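Local coordinates for CELL WALL surface anchor family protein (Streptococcus pneumoniae, PDB 2WW8) that forms the adhesin of the pneumococcal pilus, probably recognising host cells through an integrin-like domain carried on a stalk of immunoglobulin-like domains, at residues A[52-57]-A[101-106]. Sequence-based numbering, arbitrary orientation.
Sequences IKETGE and LTEAQP
The carboxylate of Glu103 accepts a hydrogen bond from the backbone N of Ser113 at OE1, while its other oxygen, OE2, comes within 3.0 Å of Glu54 OE2. The two acids meet between the facing sheets of a prealbumin-like (CNA_B-type) beta sandwich. Strand 48-55 contributes Glu54 from one sheet and strand 97-105 contributes Glu103 from the other. The side chains slant across one another with their carboxylate planes 53° apart, and Glu54 OE1 is also near, 3.5 Å from Glu103 OE2. These are close approaches of carboxylate oxygens, and no hydrogen bond is assigned between them. Lys731 NZ makes a long, weak ion pair with Glu103 OE2, and the same lysine is touched by Glu54. Glu103 spans the gap because CG lies opposite the backbone N (chi1 -160°) and the chain stays extended beyond it, whereas Glu54 bends at chi2 (-148°), with Phe67 and Pro107 among its neighbours.

After Glu103 the strand is interrupted by a classic beta bulge, with Ala104 and Gln105 set opposite the single residue Val66. Deeper in the sandwich the contact becomes apolar. Ile52 and Leu101 meet tip to tip, and Phe91 touches both. Here Ile52 CD1 rests against the two methyls of Leu101, 3.9 Å from Leu101 CD1 and 4.1 Å from Leu101 CD2.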
loop_
_atom_site.group_PDB
_atom_site.type_symbol
_atom_site.label_atom_id
_atom_site.label_comp_id
_atom_site.label_asym_id
_atom_site.label_seq_id
_atom_site.Cartn_x
_atom_site.Cartn_y
_atom_site.Cartn_z
ATOM N N ILE A 52 12.364 26.696 -37.323
ATOM C CA ILE A 52 13.534 27.443 -37.821
ATOM C C ILE A 52 13.576 28.875 -37.303
ATOM O O ILE A 52 12.608 29.622 -37.431
ATOM C CB ILE A 52 13.669 27.507 -39.355
ATOM C CG1 ILE A 52 13.515 26.135 -40.021
ATOM C CG2 ILE A 52 15.055 28.020 -39.709
ATOM C CD1 ILE A 52 12.115 25.848 -40.562
ATOM N N LYS A 53 14.708 29.217 -36.698
ATOM C CA LYS A 53 15.015 30.569 -36.247
ATOM C C LYS A 53 16.061 31.158 -37.193
ATOM O O LYS A 53 16.941 30.416 -37.661
ATOM C CB LYS A 53 15.613 30.587 -34.836
ATOM C CG LYS A 53 14.623 30.366 -33.713
ATOM C CD LYS A 53 15.276 30.615 -32.366
ATOM C CE LYS A 53 14.198 30.668 -31.305
ATOM N NZ LYS A 53 14.709 31.416 -30.123
ATOM N N GLU A 54 15.945 32.471 -37.441
ATOM C CA GLU A 54 16.957 33.253 -38.174
ATOM C C GLU A 54 17.529 34.409 -37.350
ATOM O O GLU A 54 16.779 35.223 -36.795
ATOM C CB GLU A 54 16.405 33.747 -39.507
ATOM C CG GLU A 54 15.853 32.632 -40.396
ATOM C CD GLU A 54 16.036 32.915 -41.879
ATOM O OE1 GLU A 54 16.214 34.111 -42.222
ATOM O OE2 GLU A 54 15.995 31.953 -42.684
ATOM N N THR A 55 18.857 34.453 -37.247
ATOM C CA THR A 55 19.533 35.605 -36.635
ATOM C C THR A 55 20.378 36.439 -37.628
ATOM O O THR A 55 20.716 35.981 -38.726
ATOM C CB THR A 55 20.403 35.209 -35.414
ATOM O OG1 THR A 55 21.487 34.370 -35.848
ATOM C CG2 THR A 55 19.549 34.547 -34.319
ATOM N N GLY A 56 20.726 37.661 -37.233
ATOM C CA GLY A 56 21.526 38.559 -38.061
ATOM C C GLY A 56 22.428 39.408 -37.186
ATOM O O GLY A 56 23.215 38.853 -36.416
ATOM N N GLU A 57 22.289 40.732 -37.316
ATOM C CA GLU A 57 23.042 41.778 -36.597
ATOM C C GLU A 57 23.683 41.377 -35.264
ATOM O O GLU A 57 23.066 41.554 -34.204
ATOM C CB GLU A 57 22.160 43.022 -36.386
ATOM C CG GLU A 57 22.885 44.378 -36.506
ATOM C CD GLU A 57 23.510 44.636 -37.885
ATOM O OE1 GLU A 57 23.514 43.717 -38.738
ATOM O OE2 GLU A 57 24.011 45.759 -38.132
ATOM N N LEU A 101 13.333 20.987 -47.159
ATOM C CA LEU A 101 13.082 22.310 -46.584
ATOM C C LEU A 101 13.951 23.345 -47.303
ATOM O O LEU A 101 15.181 23.198 -47.404
ATOM C CB LEU A 101 13.449 22.327 -45.096
ATOM C CG LEU A 101 12.914 23.271 -44.004
ATOM C CD1 LEU A 101 14.095 23.955 -43.311
ATOM C CD2 LEU A 101 11.862 24.314 -44.388
ATOM N N THR A 102 13.285 24.390 -47.793
ATOM C CA THR A 102 13.922 25.494 -48.529
ATOM C C THR A 102 13.432 26.842 -47.998
ATOM O O THR A 102 12.261 27.022 -47.631
ATOM C CB THR A 102 13.625 25.470 -50.049
ATOM O OG1 THR A 102 12.232 25.191 -50.244
ATOM C CG2 THR A 102 14.473 24.436 -50.797
ATOM N N GLU A 103 14.366 27.785 -47.955
ATOM C CA GLU A 103 14.022 29.185 -47.764
ATOM C C GLU A 103 13.461 29.764 -49.088
ATOM O O GLU A 103 14.155 29.841 -50.102
ATOM C CB GLU A 103 15.245 29.941 -47.237
ATOM C CG GLU A 103 14.940 31.256 -46.546
ATOM C CD GLU A 103 16.170 32.145 -46.473
ATOM O OE1 GLU A 103 17.051 32.028 -47.377
ATOM O OE2 GLU A 103 16.265 32.967 -45.523
ATOM N N ALA A 104 12.186 30.139 -49.090
ATOM C CA ALA A 104 11.577 30.707 -50.283
ATOM C C ALA A 104 11.962 32.192 -50.392
ATOM O O ALA A 104 12.496 32.627 -51.414
ATOM C CB ALA A 104 10.058 30.496 -50.271
ATOM N N GLN A 105 11.705 32.963 -49.339
ATOM C CA GLN A 105 12.262 34.310 -49.234
ATOM C C GLN A 105 12.942 34.546 -47.873
ATOM O O GLN A 105 12.441 34.078 -46.854
ATOM C CB GLN A 105 11.216 35.377 -49.588
ATOM C CG GLN A 105 10.184 35.706 -48.524
ATOM C CD GLN A 105 9.300 36.876 -48.930
ATOM O OE1 GLN A 105 8.921 37.009 -50.091
ATOM N NE2 GLN A 105 8.951 37.723 -47.967
ATOM N N PRO A 106 14.106 35.228 -47.858
ATOM C CA PRO A 106 14.802 35.686 -46.641
ATOM C C PRO A 106 14.210 36.991 -46.091
ATOM O O PRO A 106 13.440 37.626 -46.815
ATOM C CB PRO A 106 16.236 35.921 -47.133
ATOM C CG PRO A 106 16.087 36.279 -48.571
ATOM C CD PRO A 106 14.917 35.461 -49.073
#